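Local atomic coordinates of acinetobacter secreted protease CpaA (Acinetobacter nosocomialis M2, PDB entry 6O38), a protein that probably cleaves protein substrates as a secreted zinc metalloprotease and forms a complex with CpaB, its chaperone for type II secretion. Residues 121-126 with 146-151; 104-109 with 127-132; 141-146 with 170-175; 162-167 with 204-209. One frame throughout, in Å; residues are numbered along the deposited sequence.

Interaction 1: residues 121-126 with 146-151; sequences IQDDKW and STASVS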
loop_
_atom_site.group_PDB
_atom_site.type_symbol
_atom_site.label_atom_id
_atom_site.label_comp_id
_atom_site.label_asym_id
_atom_site.label_seq_id
_atom_site.Cartn_x
_atom_site.Cartn_y
_atom_site.Cartn_z
ATOM N N ILE A 121 -1.513 -3.110 -33.446
ATOM C CA ILE A 121 -1.085 -4.139 -34.391
ATOM C C ILE A 121 -2.313 -4.736 -35.065
ATOM O O ILE A 121 -3.280 -5.111 -34.390
ATOM C CB ILE A 121 -0.262 -5.232 -33.688
ATOM C CG1 ILE A 121 1.024 -4.642 -33.109
ATOM C CG2 ILE A 121 0.051 -6.367 -34.649
ATOM C CD1 ILE A 121 1.906 -5.661 -32.431
ATOM N N GLN A 122 -2.272 -4.829 -36.394
ATOM C CA GLN A 122 -3.369 -5.363 -37.189
ATOM C C GLN A 122 -2.863 -6.449 -38.131
ATOM O O GLN A 122 -1.658 -6.672 -38.279
ATOM C CB GLN A 122 -4.051 -4.265 -38.015
ATOM C CG GLN A 122 -4.374 -3.007 -37.251
ATOM C CD GLN A 122 -5.062 -1.966 -38.112
ATOM O OE1 GLN A 122 -4.463 -1.420 -39.040
ATOM N NE2 GLN A 122 -6.325 -1.690 -37.812
ATOM N N ASP A 123 -3.823 -7.129 -38.771
ATOM C CA ASP A 123 -3.493 -8.147 -39.764
ATOM C C ASP A 123 -2.638 -7.564 -40.882
ATOM O O ASP A 123 -1.665 -8.188 -41.322
ATOM C CB ASP A 123 -4.772 -8.766 -40.330
ATOM C CG ASP A 123 -5.322 -9.873 -39.447
ATOM O OD1 ASP A 123 -4.561 -10.380 -38.594
ATOM O OD2 ASP A 123 -6.504 -10.240 -39.604
ATOM N N ASP A 124 -2.974 -6.354 -41.336
ATOM C CA ASP A 124 -2.285 -5.700 -42.439
ATOM C C ASP A 124 -1.123 -4.827 -41.983
ATOM O O ASP A 124 -0.328 -4.396 -42.826
ATOM C CB ASP A 124 -3.281 -4.857 -43.247
ATOM C CG ASP A 124 -4.056 -3.878 -42.378
ATOM O OD1 ASP A 124 -3.903 -3.936 -41.139
ATOM O OD2 ASP A 124 -4.831 -3.061 -42.928
ATOM N N LYS A 125 -0.999 -4.561 -40.683
ATOM C CA LYS A 125 0.128 -3.810 -40.120
ATOM C C LYS A 125 0.701 -4.640 -38.974
ATOM O O LYS A 125 0.305 -4.476 -37.815
ATOM C CB LYS A 125 -0.289 -2.412 -39.657
ATOM C CG LYS A 125 -0.963 -1.578 -40.733
ATOM C CD LYS A 125 -1.279 -0.181 -40.238
ATOM C CE LYS A 125 -1.602 0.749 -41.388
ATOM N NZ LYS A 125 -1.770 2.144 -40.909
ATOM N N TRP A 126 1.646 -5.523 -39.296
ATOM C CA TRP A 126 2.083 -6.557 -38.371
ATOM C C TRP A 126 3.596 -6.708 -38.437
ATOM O O TRP A 126 4.227 -6.395 -39.449
ATOM C CB TRP A 126 1.398 -7.898 -38.681
ATOM C CG TRP A 126 1.855 -9.044 -37.826
ATOM C CD1 TRP A 126 1.338 -9.431 -36.624
ATOM C CD2 TRP A 126 2.925 -9.952 -38.112
ATOM N NE1 TRP A 126 2.020 -10.523 -36.144
ATOM C CE2 TRP A 126 3.001 -10.861 -37.040
ATOM C CE3 TRP A 126 3.829 -10.081 -39.171
ATOM C CZ2 TRP A 126 3.944 -11.887 -36.997
ATOM C CZ3 TRP A 126 4.762 -11.099 -39.128
ATOM C CH2 TRP A 126 4.813 -11.989 -38.049
ATOM N N SER A 146 -3.288 -5.292 -29.900
ATOM C CA SER A 146 -3.257 -6.041 -31.148
ATOM C C SER A 146 -4.646 -6.571 -31.468
ATOM O O SER A 146 -5.328 -7.106 -30.588
ATOM C CB SER A 146 -2.257 -7.199 -31.074
ATOM O OG SER A 146 -2.338 -8.017 -32.229
ATOM N N THR A 147 -5.059 -6.414 -32.724
ATOM C CA THR A 147 -6.270 -7.039 -33.242
ATOM C C THR A 147 -5.961 -8.072 -34.316
ATOM O O THR A 147 -6.888 -8.621 -34.922
ATOM C CB THR A 147 -7.229 -5.980 -33.796
ATOM O OG1 THR A 147 -6.689 -5.426 -35.003
ATOM C CG2 THR A 147 -7.443 -4.867 -32.780
ATOM N N ALA A 148 -4.684 -8.347 -34.565
ATOM C CA ALA A 148 -4.297 -9.300 -35.592
ATOM C C ALA A 148 -4.601 -10.728 -35.147
ATOM O O ALA A 148 -4.699 -11.033 -33.956
ATOM C CB ALA A 148 -2.809 -9.160 -35.920
ATOM N N SER A 149 -4.748 -11.612 -36.135
ATOM C CA SER A 149 -5.037 -13.013 -35.862
ATOM C C SER A 149 -3.781 -13.852 -35.677
ATOM O O SER A 149 -3.859 -14.932 -35.080
ATOM C CB SER A 149 -5.883 -13.607 -36.993
ATOM O OG SER A 149 -5.181 -13.577 -38.224
ATOM N N VAL A 150 -2.635 -13.387 -36.167
ATOM C CA VAL A 150 -1.351 -14.031 -35.917
ATOM C C VAL A 150 -0.657 -13.264 -34.800
ATOM O O VAL A 150 -0.619 -12.026 -34.817
ATOM C CB VAL A 150 -0.493 -14.086 -37.194
ATOM C CG1 VAL A 150 0.953 -13.710 -36.907
ATOM C CG2 VAL A 150 -0.572 -15.469 -37.825
ATOM N N SER A 151 -0.131 -13.990 -33.820
ATOM C CA SER A 151 0.396 -13.368 -32.616
ATOM C C SER A 151 1.786 -12.783 -32.854
ATOM O O SER A 151 2.505 -13.162 -33.783
ATOM C CB SER A 151 0.443 -14.377 -31.468
ATOM O OG SER A 151 1.428 -15.368 -31.701
#

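Interaction 2: residues 104-109 with 127-132; sequences SNYELI and AQTIAL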
loop_
_atom_site.group_PDB
_atom_site.type_symbol
_atom_site.label_atom_id
_atom_site.label_comp_id
_atom_site.label_asym_id
_atom_site.label_seq_id
_atom_site.Cartn_x
_atom_site.Cartn_y
_atom_site.Cartn_z
ATOM N N SER A 104 8.145 -7.796 -41.459
ATOM C CA SER A 104 9.372 -8.526 -41.173
ATOM C C SER A 104 9.348 -9.071 -39.745
ATOM O O SER A 104 8.320 -9.069 -39.063
ATOM C CB SER A 104 10.581 -7.627 -41.415
ATOM O OG SER A 104 10.707 -6.661 -40.386
ATOM N N ASN A 105 10.504 -9.547 -39.280
ATOM C CA ASN A 105 10.614 -10.187 -37.976
ATOM C C ASN A 105 10.900 -9.216 -36.840
ATOM O O ASN A 105 10.660 -9.560 -35.677
ATOM C CB ASN A 105 11.712 -11.256 -38.006
ATOM C CG ASN A 105 11.199 -12.607 -38.463
ATOM O OD1 ASN A 105 10.091 -13.015 -38.113
ATOM N ND2 ASN A 105 12.004 -13.310 -39.253
ATOM N N TYR A 106 11.405 -8.022 -37.139
ATOM C CA TYR A 106 11.760 -7.066 -36.097
ATOM C C TYR A 106 11.550 -5.657 -36.627
ATOM O O TYR A 106 12.009 -5.332 -37.726
ATOM C CB TYR A 106 13.215 -7.261 -35.652
ATOM C CG TYR A 106 13.651 -6.370 -34.509
ATOM C CD1 TYR A 106 14.173 -5.105 -34.747
ATOM C CD2 TYR A 106 13.553 -6.800 -33.193
ATOM C CE1 TYR A 106 14.576 -4.289 -33.706
ATOM C CE2 TYR A 106 13.955 -5.992 -32.146
ATOM C CZ TYR A 106 14.465 -4.738 -32.408
ATOM O OH TYR A 106 14.867 -3.932 -31.367
ATOM N N GLU A 107 10.856 -4.831 -35.848
ATOM C CA GLU A 107 10.597 -3.452 -36.242
ATOM C C GLU A 107 10.581 -2.565 -35.009
ATOM O O GLU A 107 9.847 -2.837 -34.054
ATOM C CB GLU A 107 9.270 -3.331 -36.998
ATOM C CG GLU A 107 8.939 -1.911 -37.427
ATOM C CD GLU A 107 7.862 -1.860 -38.492
ATOM O OE1 GLU A 107 7.441 -2.937 -38.964
ATOM O OE2 GLU A 107 7.437 -0.744 -38.856
ATOM N N LEU A 108 11.392 -1.511 -35.033
ATOM C CA LEU A 108 11.344 -0.493 -33.995
ATOM C C LEU A 108 10.172 0.452 -34.236
ATOM O O LEU A 108 9.940 0.898 -35.362
ATOM C CB LEU A 108 12.650 0.299 -33.958
ATOM C CG LEU A 108 12.748 1.356 -32.856
ATOM C CD1 LEU A 108 12.565 0.729 -31.484
ATOM C CD2 LEU A 108 14.067 2.085 -32.938
ATOM N N ILE A 109 9.441 0.748 -33.172
ATOM C CA ILE A 109 8.238 1.585 -33.256
ATOM C C ILE A 109 8.658 3.029 -33.024
ATOM O O ILE A 109 9.243 3.331 -31.970
ATOM C CB ILE A 109 7.183 1.146 -32.235
ATOM C CG1 ILE A 109 6.622 -0.228 -32.603
ATOM C CG2 ILE A 109 6.067 2.176 -32.152
ATOM C CD1 ILE A 109 6.070 -0.307 -34.011
ATOM N N ALA A 127 4.167 -7.199 -37.337
ATOM C CA ALA A 127 5.577 -7.548 -37.259
ATOM C C ALA A 127 5.745 -8.626 -36.200
ATOM O O ALA A 127 5.020 -8.647 -35.202
ATOM C CB ALA A 127 6.449 -6.331 -36.927
ATOM N N GLN A 128 6.706 -9.526 -36.429
ATOM C CA GLN A 128 6.930 -10.629 -35.498
ATOM C C GLN A 128 7.283 -10.114 -34.109
ATOM O O GLN A 128 6.731 -10.576 -33.104
ATOM C CB GLN A 128 8.034 -11.546 -36.029
ATOM C CG GLN A 128 8.370 -12.723 -35.126
ATOM C CD GLN A 128 7.283 -13.780 -35.118
ATOM O OE1 GLN A 128 6.955 -14.355 -36.156
ATOM N NE2 GLN A 128 6.719 -14.044 -33.945
ATOM N N THR A 129 8.202 -9.154 -34.033
ATOM C CA THR A 129 8.622 -8.578 -32.762
ATOM C C THR A 129 8.704 -7.068 -32.917
ATOM O O THR A 129 9.423 -6.572 -33.790
ATOM C CB THR A 129 9.974 -9.142 -32.313
ATOM O OG1 THR A 129 9.909 -10.574 -32.276
ATOM C CG2 THR A 129 10.339 -8.618 -30.932
ATOM N N ILE A 130 7.972 -6.345 -32.078
ATOM C CA ILE A 130 8.022 -4.889 -32.056
ATOM C C ILE A 130 8.822 -4.458 -30.837
ATOM O O ILE A 130 8.784 -5.099 -29.781
ATOM C CB ILE A 130 6.611 -4.260 -32.050
ATOM C CG1 ILE A 130 5.799 -4.764 -30.855
ATOM C CG2 ILE A 130 5.889 -4.557 -33.354
ATOM C CD1 ILE A 130 4.828 -3.741 -30.307
ATOM N N ALA A 131 9.566 -3.368 -30.986
ATOM C CA ALA A 131 10.431 -2.859 -29.934
ATOM C C ALA A 131 10.025 -1.434 -29.592
ATOM O O ALA A 131 9.872 -0.597 -30.487
ATOM C CB ALA A 131 11.901 -2.906 -30.356
ATOM N N LEU A 132 9.834 -1.170 -28.308
ATOM C CA LEU A 132 9.591 0.202 -27.891
ATOM C C LEU A 132 10.913 0.962 -27.829
ATOM O O LEU A 132 11.922 0.417 -27.372
ATOM C CB LEU A 132 8.905 0.240 -26.528
ATOM C CG LEU A 132 7.518 -0.396 -26.437
ATOM C CD1 LEU A 132 6.982 -0.305 -25.017
ATOM C CD2 LEU A 132 6.562 0.266 -27.417
#

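Interaction 3: residues 141-146 with 170-175; sequences TVQVVS and GSEYWF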
loop_
_atom_site.group_PDB
_atom_site.type_symbol
_atom_site.label_atom_id
_atom_site.label_comp_id
_atom_site.label_asym_id
_atom_site.label_seq_id
_atom_site.Cartn_x
_atom_site.Cartn_y
_atom_site.Cartn_z
ATOM N N THR A 141 3.603 7.322 -21.630
ATOM C CA THR A 141 2.758 6.151 -21.453
ATOM C C THR A 141 2.300 5.663 -22.820
ATOM O O THR A 141 1.851 6.461 -23.649
ATOM C CB THR A 141 1.549 6.471 -20.570
ATOM O OG1 THR A 141 2.001 6.946 -19.296
ATOM C CG2 THR A 141 0.693 5.231 -20.365
ATOM N N VAL A 142 2.425 4.360 -23.056
ATOM C CA VAL A 142 2.073 3.757 -24.334
ATOM C C VAL A 142 1.123 2.594 -24.086
ATOM O O VAL A 142 1.329 1.797 -23.164
ATOM C CB VAL A 142 3.329 3.280 -25.095
ATOM C CG1 VAL A 142 2.943 2.517 -26.350
ATOM C CG2 VAL A 142 4.217 4.462 -25.440
ATOM N N GLN A 143 0.083 2.502 -24.910
ATOM C CA GLN A 143 -0.839 1.374 -24.890
ATOM C C GLN A 143 -0.541 0.486 -26.090
ATOM O O GLN A 143 -0.679 0.921 -27.239
ATOM C CB GLN A 143 -2.293 1.846 -24.920
ATOM C CG GLN A 143 -3.287 0.738 -25.234
ATOM C CD GLN A 143 -4.701 1.251 -25.427
ATOM O OE1 GLN A 143 -4.918 2.281 -26.064
ATOM N NE2 GLN A 143 -5.672 0.531 -24.876
ATOM N N VAL A 144 -0.131 -0.750 -25.825
ATOM C CA VAL A 144 0.172 -1.719 -26.870
ATOM C C VAL A 144 -1.019 -2.658 -26.997
ATOM O O VAL A 144 -1.366 -3.368 -26.045
ATOM C CB VAL A 144 1.465 -2.492 -26.563
ATOM C CG1 VAL A 144 1.864 -3.349 -27.753
ATOM C CG2 VAL A 144 2.583 -1.527 -26.196
ATOM N N VAL A 145 -1.644 -2.665 -28.171
ATOM C CA VAL A 145 -2.866 -3.422 -28.414
ATOM C C VAL A 145 -2.761 -4.076 -29.784
ATOM O O VAL A 145 -2.191 -3.499 -30.717
ATOM C CB VAL A 145 -4.118 -2.522 -28.310
ATOM C CG1 VAL A 145 -4.045 -1.375 -29.309
ATOM C CG2 VAL A 145 -5.391 -3.335 -28.505
ATOM N N SER A 146 -3.288 -5.292 -29.900
ATOM C CA SER A 146 -3.257 -6.041 -31.148
ATOM C C SER A 146 -4.646 -6.571 -31.468
ATOM O O SER A 146 -5.328 -7.106 -30.588
ATOM C CB SER A 146 -2.257 -7.199 -31.074
ATOM O OG SER A 146 -2.338 -8.017 -32.229
ATOM N N GLY A 170 -6.913 -9.117 -28.905
ATOM C CA GLY A 170 -7.489 -8.763 -27.623
ATOM C C GLY A 170 -6.484 -8.408 -26.549
ATOM O O GLY A 170 -6.892 -7.945 -25.476
ATOM N N SER A 171 -5.192 -8.609 -26.793
ATOM C CA SER A 171 -4.178 -8.266 -25.807
ATOM C C SER A 171 -4.071 -6.752 -25.652
ATOM O O SER A 171 -4.274 -5.990 -26.602
ATOM C CB SER A 171 -2.824 -8.851 -26.206
ATOM O OG SER A 171 -2.871 -10.267 -26.238
ATOM N N GLU A 172 -3.747 -6.318 -24.436
ATOM C CA GLU A 172 -3.643 -4.895 -24.135
ATOM C C GLU A 172 -2.654 -4.701 -22.998
ATOM O O GLU A 172 -2.897 -5.165 -21.880
ATOM C CB GLU A 172 -5.011 -4.310 -23.772
ATOM C CG GLU A 172 -4.987 -2.833 -23.416
ATOM C CD GLU A 172 -6.379 -2.235 -23.339
ATOM O OE1 GLU A 172 -7.353 -2.950 -23.655
ATOM O OE2 GLU A 172 -6.499 -1.049 -22.965
ATOM N N TYR A 173 -1.544 -4.021 -23.283
ATOM C CA TYR A 173 -0.515 -3.727 -22.293
ATOM C C TYR A 173 -0.253 -2.230 -22.269
ATOM O O TYR A 173 -0.110 -1.605 -23.325
ATOM C CB TYR A 173 0.787 -4.478 -22.597
ATOM C CG TYR A 173 0.629 -5.972 -22.768
ATOM C CD1 TYR A 173 -0.121 -6.719 -21.870
ATOM C CD2 TYR A 173 1.233 -6.636 -23.827
ATOM C CE1 TYR A 173 -0.266 -8.084 -22.023
ATOM C CE2 TYR A 173 1.094 -8.000 -23.989
ATOM C CZ TYR A 173 0.343 -8.720 -23.084
ATOM O OH TYR A 173 0.202 -10.079 -23.243
ATOM N N TRP A 174 -0.191 -1.660 -21.069
ATOM C CA TRP A 174 0.150 -0.257 -20.873
ATOM C C TRP A 174 1.510 -0.161 -20.196
ATOM O O TRP A 174 1.732 -0.783 -19.150
ATOM C CB TRP A 174 -0.911 0.458 -20.032
ATOM C CG TRP A 174 -2.230 0.640 -20.726
ATOM C CD1 TRP A 174 -3.140 -0.332 -21.025
ATOM C CD2 TRP A 174 -2.791 1.872 -21.194
ATOM N NE1 TRP A 174 -4.230 0.219 -21.656
ATOM C CE2 TRP A 174 -4.041 1.570 -21.771
ATOM C CE3 TRP A 174 -2.357 3.202 -21.183
ATOM C CZ2 TRP A 174 -4.861 2.548 -22.331
ATOM C CZ3 TRP A 174 -3.173 4.173 -21.741
ATOM C CH2 TRP A 174 -4.410 3.840 -22.308
ATOM N N PHE A 175 2.412 0.618 -20.788
ATOM C CA PHE A 175 3.752 0.820 -20.259
ATOM C C PHE A 175 4.002 2.303 -20.023
ATOM O O PHE A 175 3.497 3.157 -20.757
ATOM C CB PHE A 175 4.829 0.280 -21.212
ATOM C CG PHE A 175 4.784 -1.207 -21.406
ATOM C CD1 PHE A 175 5.448 -2.052 -20.533
ATOM C CD2 PHE A 175 4.095 -1.758 -22.473
ATOM C CE1 PHE A 175 5.414 -3.421 -20.714
ATOM C CE2 PHE A 175 4.060 -3.126 -22.660
ATOM C CZ PHE A 175 4.720 -3.957 -21.779
#

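Interaction 4: residues 162-167 with 204-209; sequences PSSFTL and AAVNSP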
loop_
_atom_site.group_PDB
_atom_site.type_symbol
_atom_site.label_atom_id
_atom_site.label_comp_id
_atom_site.label_asym_id
_atom_site.label_seq_id
_atom_site.Cartn_x
_atom_site.Cartn_y
_atom_site.Cartn_z
ATOM N N PRO A 162 11.576 -9.406 -18.209
ATOM C CA PRO A 162 11.312 -10.131 -19.465
ATOM C C PRO A 162 10.121 -11.079 -19.354
ATOM O O PRO A 162 10.245 -12.302 -19.476
ATOM C CB PRO A 162 12.636 -10.870 -19.698
ATOM C CG PRO A 162 13.151 -11.135 -18.326
ATOM C CD PRO A 162 12.724 -9.967 -17.474
ATOM N N SER A 163 8.941 -10.510 -19.119
ATOM C CA SER A 163 7.733 -11.302 -18.968
ATOM C C SER A 163 7.223 -11.762 -20.335
ATOM O O SER A 163 7.789 -11.442 -21.383
ATOM C CB SER A 163 6.666 -10.507 -18.219
ATOM O OG SER A 163 7.141 -10.095 -16.948
ATOM N N SER A 164 6.129 -12.526 -20.319
ATOM C CA SER A 164 5.569 -13.122 -21.532
ATOM C C SER A 164 4.672 -12.108 -22.246
ATOM O O SER A 164 3.460 -12.280 -22.384
ATOM C CB SER A 164 4.805 -14.394 -21.191
ATOM O OG SER A 164 5.622 -15.307 -20.482
ATOM N N PHE A 165 5.301 -11.035 -22.727
ATOM C CA PHE A 165 4.582 -9.954 -23.402
ATOM C C PHE A 165 4.288 -10.353 -24.849
ATOM O O PHE A 165 4.816 -9.795 -25.814
ATOM C CB PHE A 165 5.373 -8.654 -23.337
ATOM C CG PHE A 165 5.429 -8.044 -21.965
ATOM C CD1 PHE A 165 4.306 -7.454 -21.410
ATOM C CD2 PHE A 165 6.607 -8.049 -21.236
ATOM C CE1 PHE A 165 4.353 -6.892 -20.148
ATOM C CE2 PHE A 165 6.661 -7.483 -19.976
ATOM C CZ PHE A 165 5.532 -6.904 -19.431
ATOM N N THR A 166 3.417 -11.347 -24.991
ATOM C CA THR A 166 2.939 -11.759 -26.301
ATOM C C THR A 166 1.626 -11.054 -26.616
ATOM O O THR A 166 0.824 -10.763 -25.725
ATOM C CB THR A 166 2.748 -13.276 -26.364
ATOM O OG1 THR A 166 1.989 -13.716 -25.232
ATOM C CG2 THR A 166 4.097 -13.982 -26.367
ATOM N N LEU A 167 1.410 -10.786 -27.901
ATOM C CA LEU A 167 0.281 -9.983 -28.359
ATOM C C LEU A 167 -0.567 -10.812 -29.313
ATOM O O LEU A 167 -0.152 -11.079 -30.447
ATOM C CB LEU A 167 0.768 -8.704 -29.038
ATOM C CG LEU A 167 1.484 -7.691 -28.146
ATOM C CD1 LEU A 167 2.420 -6.822 -28.967
ATOM C CD2 LEU A 167 0.470 -6.836 -27.404
ATOM N N ALA A 204 -0.153 -26.152 -17.956
ATOM C CA ALA A 204 1.187 -26.525 -18.396
ATOM C C ALA A 204 2.085 -25.304 -18.551
ATOM O O ALA A 204 3.247 -25.325 -18.131
ATOM C CB ALA A 204 1.109 -27.307 -19.707
ATOM N N ALA A 205 1.568 -24.231 -19.147
ATOM C CA ALA A 205 2.368 -23.040 -19.386
ATOM C C ALA A 205 1.459 -21.822 -19.445
ATOM O O ALA A 205 0.262 -21.929 -19.722
ATOM C CB ALA A 205 3.184 -23.161 -20.679
ATOM N N VAL A 206 2.047 -20.659 -19.179
ATOM C CA VAL A 206 1.323 -19.400 -19.261
ATOM C C VAL A 206 1.550 -18.781 -20.634
ATOM O O VAL A 206 2.532 -19.066 -21.325
ATOM C CB VAL A 206 1.736 -18.426 -18.138
ATOM C CG1 VAL A 206 1.339 -18.984 -16.781
ATOM C CG2 VAL A 206 3.229 -18.149 -18.195
ATOM N N ASN A 207 0.625 -17.907 -21.030
ATOM C CA ASN A 207 0.629 -17.304 -22.353
ATOM C C ASN A 207 0.728 -15.786 -22.328
ATOM O O ASN A 207 0.838 -15.174 -23.396
ATOM C CB ASN A 207 -0.639 -17.711 -23.123
ATOM C CG ASN A 207 -0.385 -17.917 -24.601
ATOM O OD1 ASN A 207 0.745 -17.799 -25.073
ATOM N ND2 ASN A 207 -1.441 -18.235 -25.344
ATOM N N SER A 208 0.699 -15.167 -21.153
ATOM C CA SER A 208 0.643 -13.716 -21.031
ATOM C C SER A 208 1.202 -13.341 -19.665
ATOM O O SER A 208 1.374 -14.208 -18.798
ATOM C CB SER A 208 -0.799 -13.203 -21.205
ATOM O OG SER A 208 -1.587 -13.497 -20.065
ATOM N N PRO A 209 1.511 -12.056 -19.439
ATOM C CA PRO A 209 2.090 -11.672 -18.140
ATOM C C PRO A 209 1.123 -11.793 -16.976
ATOM O O PRO A 209 1.572 -11.784 -15.823
ATOM C CB PRO A 209 2.515 -10.211 -18.353
ATOM C CG PRO A 209 2.535 -10.015 -19.825
ATOM C CD PRO A 209 1.489 -10.919 -20.376
#

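Interaction 1: residues 121-126 with 146-151
D123 OD1 is gripped twice by S149, through its backbone N and its hydroxyl. The two segments are neighbouring loops of an StcE-type beta-sandwich domain, following parallel strands 116-121 and 141-146. S149 N lies 2.8 Å from D123 OD1 in a nearly straight bond, while S149 OG stands farther off at 3.3 Å from that oxygen. Both donors come on the syn side of the carboxylate, the backbone N closer to its plane than the hydroxyl. With OG between its own backbone N and carbonyl carbon (chi1 62°), S149 can offer both groups to one oxygen.

Where the strands end, I121 and S146 form a parallel bridge. T147 N donates to I121 O at 2.8 Å, nearly along the C=O axis, and T147 OG1 adds a weak bond to the same carbonyl. A148 then sets its CB beside the turn, 3.5 Å from Q122 C, and also touches I121 CG2. The W126 indole closes the contact, and V150 crosses it at about a right angle. V150 CG1 sits over one face, offset toward the rim, 3.5 Å from W126 CZ2.

Interaction 2: residues 104-109 with 127-132
Strands 106-108 and 129-131 run parallel, 4.8 Å apart at their axes and 21° from exact alignment. E107 straddles the partner strand: E107 N donates to T129 O and E107 O accepts from A131 N, each at 3.1 Å. Beyond them, I109 N reaches A131 O, and at the other end Q128 N makes a straight bond to S104 O.

Y106, T129, L108 and A131 share one face. With CG anti to the backbone N (chi1 -176°), the Y106 ring sets off along this face, and its CZ lies 3.8 Å from A131 CB; its OH has a weak hydrogen bond to D155. L108 CD1 comes to the same methyl, 3.9 Å from A131 CB. T129 OG1 is engaged by D153 on the next strand.

E107 and I130 point to the other face; the carboxylate of E107 bonds to T101 and T102, and just past the strand I109 CG1 packs 4.1 Å from I130 CB. Ahead of the strands, N105 and Q128 lie side by side, pointing the same way, with N105 OD1 at 3.3 Å from Q128 CB. Strand 106-108 is the outermost strand of a four-stranded sheet here, and the pairing forms its edge within the beta-sandwich architecture of StcE-type domains.

Interaction 3: residues 141-146 with 170-175
CG stands anti to the backbone N in Q143 (chi1 166°) but beside it in W174 (chi1 -69°), and the two side chains meet across an antiparallel strand pair of an StcE-type beta-sandwich domain. Q143 and W174 form a non-hydrogen-bonded pair, and the glutamine's aliphatic part lies on the indole. Q143 CB sits over the middle of the six-membered ring of W174, 3.6 Å from its centroid, in a CH-pi contact. T141 CG2 approaches the same ring in its plane at the edge, 3.8 Å from W174 CE3.

E172 fixes the indole from its own strand. W174 NE1 donates to E172 OE2 at 2.9 Å, almost within the ring plane and on the carboxylate's anti lone pair. The indole N-H would be expected to favour the charged carboxylate. The amide of Q143 also turns toward that oxygen, its NE2 making a weak, bent bond to E172 OE2, and the side chain of K190 on strand 183-195 touches E172 as well.

The backbone is bonded in both directions between V142 and F175 and between V144 and Y173. At the far end, G170 N donates to S146 O at 3.1 Å, closing the pairing where the chain enters strand 172-178. V142, V144, Y173 and F175 point to the other face. There F165 meets the rings of Y173 and F175 edge-to-face, and Y173 OH bonds to T166 O. Beside them, V144 CG2 reaches the edge of the F175 ring, 4.0 Å from CD2.

Interaction 4: residues 162-167 with 204-209
The apolar part rests on P209 against F165, whose side chains cross at about a right angle. P209 CG lies 3.5 Å from F165 CD1. P209 CG also approaches F165 CE1, and P209 CB lies 4.2 Å from S163 CB.

A second group of contacts gathers around one carbonyl. S164 O faces the S208-P209 link, with S208 CA 3.4 Å away from it in a CA-H...O contact and P209 CD alongside. The same oxygen accepts a weak bond from T166 N, which closes an inverse gamma turn centred on F165; a similar turn centred on S164 precedes it. In these two consecutive tight turns S164 O faces the proline.

Polar side chains complete the contact. T166 OG1 comes within 2.6 Å of N207 O. The hydroxyls of S163 and S164 are used elsewhere, S163 OG by D232 O and S164 OG by N231 and D234.

These partners lie farther along the chain, consistent with a junction between successive beta-sandwich domains. The loop 204-209 leads into strand 210-215, and segment 162-167 runs into short strand 166-167, which pairs with strand 152-154. Between the two segments and the rest of the fold, P209 packs on Y173 of strand 172-178, while P186 and I189 of strand 183-195 lie against F165.

Interactions 1, 2 and 3 lie together in one region of the beta-sandwich part, with centres 12 to 15 Å apart; interaction 4 probably joins it to the following repeat, about 14 Å from interaction 3 between centres. Interactions 1 and 3 share S146, the last residue of strand 141-146. The strands of interaction 2 and strand 166-167 belong to a four-stranded sheet. Along the chain, interactions 1 and 2 interleave, as do 1 and 3, and 3 and 4. I121, I130, V144 and L167 meet in a common hydrophobic core, so segments of all four interactions send a residue into this packing. The zinc site, H498, H502 and H508, belongs to the reprolysin-like part of the chain.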